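Glycosyl transferase (PDB 5TZJ) is a family 2 glycosyltransferase from Staphylococcus aureus, modelled with bound uridine-diphosphate-N-acetylglucosamine and carrying a TarS-type linker domain. Local coordinates at residues L173-L187 with V224-L237. Numbering follows the deposited sequence.
Sequences LKSAEDQLFTMKAYL and VMRLIAVEILNADL. With UD1 (uridine-diphosphate-N-acetylglucosamine), chain C.
L180 and I228 run antiparallel side by side at the centre of this helix pair, and L180 CD1 lies 3.8 Å from I228 CG1. Their helices run nearly parallel in the same sense: the axes of 177-187 and 224-233 diverge by 9° and approach to 9.3 Å. Chi1 176° and chi2 57° together turn L180 CD2 onto L227 CB (3.9 Å); L180 CB separately meets V224 CG1. In the loop leading into helix 177-187, L173 CD2 meets V224 CG2 tip to tip at 3.5 Å. Beside them, the bent chain of M225 brings its CE to Q179 OE1 (3.6 Å), a van der Waals approach. Toward the C-terminal ends, M183 CE packs on both CG1 and CD1 of I232, and L187 parts its two methyls, CD1 onto E231 CG and CD2 onto A235 CB.

No hydrogen bond joins the segments; of the 684 Å² they bury, most belongs to leucine, isoleucine, valine, methionine and alanine. At the polar edge K184 lies roughly perpendicular to E231: their aliphatic parts touch, but K184 NZ stays 4.4 Å from E231 OE2, too far for a salt bridge.

The CB of E177 is directed away from helix 224-233; its OE1 accepts from O4' and its OE2 from O6' of UD1, both at 2.7 Å, and R75 forms a salt bridge to OE1 as well. The N-terminal end of helix 177-188 and the turn before it face the ligand, while its length packs beside helix 218-233. Its other flank packs against helix 159-164 through F181 and A185 and against strand 115-122 through Y186, whereas M225 and I228 also touch helix 239-256.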
loop_
_atom_site.group_PDB
_atom_site.type_symbol
_atom_site.label_atom_id
_atom_site.label_comp_id
_atom_site.label_asym_id
_atom_site.label_seq_id
_atom_site.Cartn_x
_atom_site.Cartn_y
_atom_site.Cartn_z
ATOM N N LEU A 173 -9.689 -5.043 -9.144
ATOM C CA LEU A 173 -8.269 -4.771 -9.336
ATOM C C LEU A 173 -7.505 -5.718 -8.423
ATOM O O LEU A 173 -7.714 -5.723 -7.192
ATOM C CB LEU A 173 -7.965 -3.298 -9.030
ATOM C CG LEU A 173 -6.504 -2.969 -8.945
ATOM C CD1 LEU A 173 -5.908 -3.050 -10.351
ATOM C CD2 LEU A 173 -6.355 -1.577 -8.310
ATOM N N LYS A 174 -6.652 -6.549 -9.031
ATOM C CA LYS A 174 -6.026 -7.629 -8.274
ATOM C C LYS A 174 -5.113 -7.095 -7.168
ATOM O O LYS A 174 -5.044 -7.691 -6.082
ATOM C CB LYS A 174 -5.257 -8.576 -9.202
ATOM C CG LYS A 174 -6.102 -9.233 -10.299
ATOM C CD LYS A 174 -6.744 -10.524 -9.836
ATOM C CE LYS A 174 -7.608 -11.115 -10.927
ATOM N NZ LYS A 174 -8.177 -12.437 -10.525
ATOM N N SER A 175 -4.420 -5.976 -7.410
ATOM C CA SER A 175 -3.436 -5.453 -6.455
ATOM C C SER A 175 -3.133 -3.976 -6.754
ATOM O O SER A 175 -3.526 -3.428 -7.791
ATOM C CB SER A 175 -2.131 -6.281 -6.478
ATOM O OG SER A 175 -1.448 -6.186 -7.742
ATOM N N ALA A 176 -2.380 -3.354 -5.838
ATOM C CA ALA A 176 -2.124 -1.918 -5.748
ATOM C C ALA A 176 -3.367 -1.109 -5.366
ATOM O O ALA A 176 -3.257 0.109 -5.165
ATOM C CB ALA A 176 -1.512 -1.338 -7.034
ATOM N N GLU A 177 -4.523 -1.756 -5.196
ATOM C CA GLU A 177 -5.747 -1.086 -4.746
ATOM C C GLU A 177 -5.561 -0.457 -3.360
ATOM O O GLU A 177 -6.162 0.581 -3.049
ATOM C CB GLU A 177 -6.926 -2.106 -4.806
ATOM C CG GLU A 177 -7.156 -3.063 -3.598
ATOM C CD GLU A 177 -5.933 -3.931 -3.120
ATOM O OE1 GLU A 177 -5.893 -4.294 -1.915
ATOM O OE2 GLU A 177 -5.017 -4.269 -3.902
ATOM N N ASP A 178 -4.676 -1.005 -2.548
ATOM C CA ASP A 178 -4.527 -0.455 -1.203
ATOM C C ASP A 178 -3.755 0.852 -1.233
ATOM O O ASP A 178 -3.935 1.703 -0.363
ATOM C CB ASP A 178 -3.833 -1.481 -0.300
ATOM C CG ASP A 178 -2.593 -2.137 -0.969
ATOM O OD1 ASP A 178 -2.328 -1.939 -2.188
ATOM O OD2 ASP A 178 -1.883 -2.877 -0.267
ATOM N N GLN A 179 -2.905 1.048 -2.239
ATOM C CA GLN A 179 -2.001 2.191 -2.166
ATOM C C GLN A 179 -2.787 3.492 -2.173
ATOM O O GLN A 179 -2.483 4.408 -1.398
ATOM C CB GLN A 179 -1.013 2.156 -3.323
ATOM C CG GLN A 179 -0.034 0.957 -3.176
ATOM C CD GLN A 179 1.127 1.047 -4.141
ATOM O OE1 GLN A 179 1.583 2.149 -4.503
ATOM N NE2 GLN A 179 1.634 -0.104 -4.545
ATOM N N LEU A 180 -3.824 3.570 -3.019
ATOM C CA LEU A 180 -4.623 4.795 -3.106
ATOM C C LEU A 180 -5.442 4.972 -1.826
ATOM O O LEU A 180 -5.505 6.069 -1.262
ATOM C CB LEU A 180 -5.526 4.718 -4.352
ATOM C CG LEU A 180 -6.542 5.856 -4.633
ATOM C CD1 LEU A 180 -5.787 7.191 -4.721
ATOM C CD2 LEU A 180 -7.404 5.595 -5.904
ATOM N N PHE A 181 -6.046 3.881 -1.347
ATOM C CA PHE A 181 -6.852 3.910 -0.131
ATOM C C PHE A 181 -6.057 4.461 1.045
ATOM O O PHE A 181 -6.499 5.382 1.740
ATOM C CB PHE A 181 -7.333 2.495 0.170
ATOM C CG PHE A 181 -8.128 2.373 1.489
ATOM C CD1 PHE A 181 -9.519 2.548 1.475
ATOM C CD2 PHE A 181 -7.500 2.063 2.672
ATOM C CE1 PHE A 181 -10.280 2.439 2.659
ATOM C CE2 PHE A 181 -8.252 1.962 3.909
ATOM C CZ PHE A 181 -9.645 2.142 3.881
ATOM N N THR A 182 -4.875 3.914 1.280
ATOM C CA THR A 182 -4.119 4.336 2.448
ATOM C C THR A 182 -3.499 5.718 2.237
ATOM O O THR A 182 -3.409 6.490 3.186
ATOM C CB THR A 182 -3.045 3.291 2.757
ATOM O OG1 THR A 182 -3.697 2.073 3.185
ATOM C CG2 THR A 182 -2.059 3.816 3.861
ATOM N N MET A 183 -3.129 6.070 0.999
ATOM C CA MET A 183 -2.612 7.422 0.771
ATOM C C MET A 183 -3.692 8.459 1.036
ATOM O O MET A 183 -3.423 9.504 1.655
ATOM C CB MET A 183 -2.055 7.577 -0.663
ATOM C CG MET A 183 -0.642 7.105 -0.834
ATOM S SD MET A 183 0.614 8.022 0.135
ATOM C CE MET A 183 0.096 9.718 -0.129
ATOM N N LYS A 184 -4.920 8.185 0.576
ATOM C CA LYS A 184 -6.064 9.031 0.914
ATOM C C LYS A 184 -6.247 9.131 2.427
ATOM O O LYS A 184 -6.490 10.220 2.966
ATOM C CB LYS A 184 -7.355 8.478 0.277
ATOM C CG LYS A 184 -7.569 8.791 -1.220
ATOM C CD LYS A 184 -8.841 8.072 -1.773
ATOM C CE LYS A 184 -9.109 8.377 -3.270
ATOM N NZ LYS A 184 -10.283 7.641 -3.873
ATOM N N ALA A 185 -6.170 8.000 3.127
ATOM C CA ALA A 185 -6.370 8.052 4.579
ATOM C C ALA A 185 -5.247 8.851 5.232
ATOM O O ALA A 185 -5.489 9.641 6.150
ATOM C CB ALA A 185 -6.423 6.642 5.173
ATOM N N TYR A 186 -4.010 8.675 4.752
ATOM C CA TYR A 186 -2.909 9.483 5.288
ATOM C C TYR A 186 -3.152 10.966 5.039
ATOM O O TYR A 186 -2.978 11.806 5.941
ATOM C CB TYR A 186 -1.585 9.072 4.649
ATOM C CG TYR A 186 -0.939 7.767 5.104
ATOM C CD1 TYR A 186 -1.221 7.206 6.319
ATOM C CD2 TYR A 186 0.010 7.133 4.286
ATOM C CE1 TYR A 186 -0.563 6.002 6.725
ATOM C CE2 TYR A 186 0.683 5.979 4.673
ATOM C CZ TYR A 186 0.386 5.410 5.900
ATOM O OH TYR A 186 1.040 4.247 6.248
ATOM N N LEU A 187 -3.521 11.316 3.803
ATOM C CA LEU A 187 -3.672 12.722 3.433
ATOM C C LEU A 187 -4.788 13.433 4.228
ATOM O O LEU A 187 -4.723 14.648 4.438
ATOM C CB LEU A 187 -3.919 12.824 1.927
ATOM C CG LEU A 187 -2.712 12.604 0.977
ATOM C CD1 LEU A 187 -3.162 12.412 -0.473
ATOM C CD2 LEU A 187 -1.646 13.742 1.062
ATOM N N VAL A 224 -3.729 3.538 -11.148
ATOM C CA VAL A 224 -3.769 3.787 -9.690
ATOM C C VAL A 224 -2.632 4.734 -9.284
ATOM O O VAL A 224 -2.785 5.567 -8.375
ATOM C CB VAL A 224 -3.650 2.469 -8.910
ATOM C CG1 VAL A 224 -3.544 2.727 -7.370
ATOM C CG2 VAL A 224 -4.792 1.441 -9.304
ATOM N N MET A 225 -1.483 4.630 -9.952
ATOM C CA MET A 225 -0.377 5.548 -9.602
ATOM C C MET A 225 -0.736 7.001 -9.953
ATOM O O MET A 225 -0.524 7.919 -9.141
ATOM C CB MET A 225 0.924 5.109 -10.295
ATOM C CG MET A 225 1.427 3.692 -9.902
ATOM S SD MET A 225 1.604 3.433 -8.131
ATOM C CE MET A 225 0.200 2.321 -7.787
ATOM N N ARG A 226 -1.292 7.218 -11.156
ATOM C CA ARG A 226 -1.791 8.536 -11.550
ATOM C C ARG A 226 -2.816 9.078 -10.549
ATOM O O ARG A 226 -2.770 10.256 -10.172
ATOM C CB ARG A 226 -2.399 8.447 -12.958
ATOM C CG ARG A 226 -2.795 9.796 -13.545
ATOM C CD ARG A 226 -3.573 9.625 -14.844
ATOM N NE ARG A 226 -4.903 9.062 -14.567
ATOM C CZ ARG A 226 -5.920 9.743 -14.018
ATOM N NH1 ARG A 226 -5.769 11.035 -13.731
ATOM N NH2 ARG A 226 -7.113 9.129 -13.811
ATOM N N LEU A 227 -3.812 8.261 -10.167
ATOM C CA LEU A 227 -4.788 8.735 -9.186
ATOM C C LEU A 227 -4.109 9.184 -7.900
ATOM O O LEU A 227 -4.554 10.141 -7.259
ATOM C CB LEU A 227 -5.845 7.645 -8.872
ATOM C CG LEU A 227 -6.784 7.304 -10.030
ATOM C CD1 LEU A 227 -7.585 6.018 -9.807
ATOM C CD2 LEU A 227 -7.765 8.462 -10.219
ATOM N N ILE A 228 -3.052 8.484 -7.480
ATOM C CA ILE A 228 -2.323 8.886 -6.277
ATOM C C ILE A 228 -1.668 10.238 -6.469
ATOM O O ILE A 228 -1.721 11.091 -5.586
ATOM C CB ILE A 228 -1.294 7.812 -5.871
ATOM C CG1 ILE A 228 -2.022 6.612 -5.256
ATOM C CG2 ILE A 228 -0.366 8.314 -4.734
ATOM C CD1 ILE A 228 -1.090 5.376 -5.184
ATOM N N ALA A 229 -1.049 10.458 -7.631
ATOM C CA ALA A 229 -0.428 11.748 -7.887
ATOM C C ALA A 229 -1.489 12.844 -7.914
ATOM O O ALA A 229 -1.280 13.922 -7.363
ATOM C CB ALA A 229 0.364 11.697 -9.225
ATOM N N VAL A 230 -2.651 12.575 -8.534
ATOM C CA VAL A 230 -3.733 13.562 -8.518
ATOM C C VAL A 230 -4.199 13.825 -7.088
ATOM O O VAL A 230 -4.362 14.979 -6.666
ATOM C CB VAL A 230 -4.887 13.074 -9.418
ATOM C CG1 VAL A 230 -6.130 13.961 -9.228
ATOM C CG2 VAL A 230 -4.384 13.085 -10.876
ATOM N N GLU A 231 -4.377 12.757 -6.313
ATOM C CA GLU A 231 -4.842 12.896 -4.937
ATOM C C GLU A 231 -3.914 13.797 -4.128
ATOM O O GLU A 231 -4.381 14.721 -3.444
ATOM C CB GLU A 231 -4.960 11.514 -4.282
ATOM C CG GLU A 231 -5.756 11.546 -3.032
ATOM C CD GLU A 231 -7.262 11.795 -3.329
ATOM O OE1 GLU A 231 -7.887 12.495 -2.552
ATOM O OE2 GLU A 231 -7.808 11.305 -4.357
ATOM N N ILE A 232 -2.603 13.541 -4.189
ATOM C CA ILE A 232 -1.653 14.343 -3.405
ATOM C C ILE A 232 -1.729 15.808 -3.815
ATOM O O ILE A 232 -1.832 16.706 -2.975
ATOM C CB ILE A 232 -0.221 13.798 -3.564
ATOM C CG1 ILE A 232 -0.062 12.423 -2.867
ATOM C CG2 ILE A 232 0.855 14.838 -3.071
ATOM C CD1 ILE A 232 1.111 11.573 -3.403
ATOM N N LEU A 233 -1.676 16.064 -5.113
ATOM C CA LEU A 233 -1.619 17.439 -5.595
ATOM C C LEU A 233 -2.923 18.178 -5.341
ATOM O O LEU A 233 -2.939 19.418 -5.311
ATOM C CB LEU A 233 -1.232 17.425 -7.081
ATOM C CG LEU A 233 0.258 17.106 -7.229
ATOM C CD1 LEU A 233 0.600 16.884 -8.677
ATOM C CD2 LEU A 233 1.061 18.286 -6.729
ATOM N N ASN A 234 -4.002 17.455 -5.066
ATOM C CA ASN A 234 -5.247 18.102 -4.707
ATOM C C ASN A 234 -5.497 18.120 -3.217
ATOM O O ASN A 234 -6.525 18.637 -2.802
ATOM C CB ASN A 234 -6.438 17.435 -5.388
ATOM C CG ASN A 234 -6.628 17.929 -6.779
ATOM O OD1 ASN A 234 -7.174 19.026 -7.003
ATOM N ND2 ASN A 234 -6.162 17.148 -7.740
ATOM N N ALA A 235 -4.599 17.581 -2.399
ATOM C CA ALA A 235 -4.868 17.658 -0.965
ATOM C C ALA A 235 -4.917 19.113 -0.475
ATOM O O ALA A 235 -4.338 20.036 -1.071
ATOM C CB ALA A 235 -3.801 16.884 -0.182
ATOM N N ASP A 236 -5.547 19.295 0.683
ATOM C CA ASP A 236 -5.666 20.609 1.313
ATOM C C ASP A 236 -4.444 20.871 2.193
ATOM O O ASP A 236 -4.491 20.850 3.420
ATOM C CB ASP A 236 -6.964 20.698 2.109
ATOM C CG ASP A 236 -7.230 22.099 2.648
ATOM O OD1 ASP A 236 -6.593 23.074 2.164
ATOM O OD2 ASP A 236 -8.089 22.218 3.564
ATOM N N LEU A 237 -3.331 21.138 1.525
ATOM C CA LEU A 237 -2.041 21.287 2.182
ATOM C C LEU A 237 -1.247 22.341 1.432
ATOM O O LEU A 237 -1.535 22.638 0.270
ATOM C CB LEU A 237 -1.279 19.952 2.192
ATOM C CG LEU A 237 -1.898 18.789 2.969
ATOM C CD1 LEU A 237 -1.219 17.498 2.588
ATOM C CD2 LEU A 237 -1.785 19.041 4.491
HETATM C "C1'" UD1 C . -1.058 -8.185 -0.013
HETATM C "C2'" UD1 C . -1.598 -7.168 0.985
HETATM C "C3'" UD1 C . -3.085 -7.211 0.874
HETATM C "C4'" UD1 C . -3.427 -6.581 -0.431
HETATM C "C5'" UD1 C . -2.986 -7.543 -1.536
HETATM C "C6'" UD1 C . -3.265 -6.960 -2.890
HETATM C "C7'" UD1 C . 0.094 -6.880 2.817
HETATM C "C8'" UD1 C . 0.890 -5.984 1.884
HETATM N "N2'" UD1 C . -1.134 -7.483 2.364
HETATM O "O1'" UD1 C . -1.478 -9.422 0.430
HETATM O "O3'" UD1 C . -3.746 -6.579 2.007
HETATM O "O4'" UD1 C . -4.816 -6.323 -0.495
HETATM O "O5'" UD1 C . -1.531 -7.837 -1.409
HETATM O "O6'" UD1 C . -2.888 -5.605 -2.910
HETATM O "O7'" UD1 C . 0.474 -7.115 3.908
HETATM N N1 UD1 C . -9.343 -11.778 -1.660
HETATM C C2 UD1 C . -10.751 -11.466 -2.033
HETATM N N3 UD1 C . -11.225 -11.650 -3.441
HETATM C C4 UD1 C . -10.276 -12.127 -4.442
HETATM C C5 UD1 C . -8.852 -12.414 -4.067
HETATM C C6 UD1 C . -8.399 -12.229 -2.668
HETATM O O2 UD1 C . -11.494 -11.083 -1.211
HETATM O O4 UD1 C . -10.650 -12.275 -5.559
HETATM C C1B UD1 C . -8.916 -11.531 -0.306
HETATM C C2B UD1 C . -8.019 -12.718 0.351
HETATM O "O2'" UD1 C . -8.922 -13.778 0.860
HETATM C C3B UD1 C . -7.299 -12.099 1.287
HETATM C C4B UD1 C . -7.091 -10.658 0.778
HETATM O O4B UD1 C . -8.133 -10.454 -0.336
HETATM O O3B UD1 C . -8.065 -11.963 2.577
HETATM C C5B UD1 C . -5.808 -10.404 0.210
HETATM O O5B UD1 C . -5.586 -11.274 -0.866
HETATM P PA UD1 C . -4.171 -12.123 -0.841
HETATM O O1A UD1 C . -4.206 -13.221 -1.873
HETATM O O2A UD1 C . -3.923 -12.670 0.553
HETATM O O3A UD1 C . -3.023 -10.966 -1.192
HETATM P PB UD1 C . -1.524 -10.776 -0.518
HETATM O O1B UD1 C . -1.084 -11.942 0.339
HETATM O O2B UD1 C . -0.666 -10.718 -1.772
#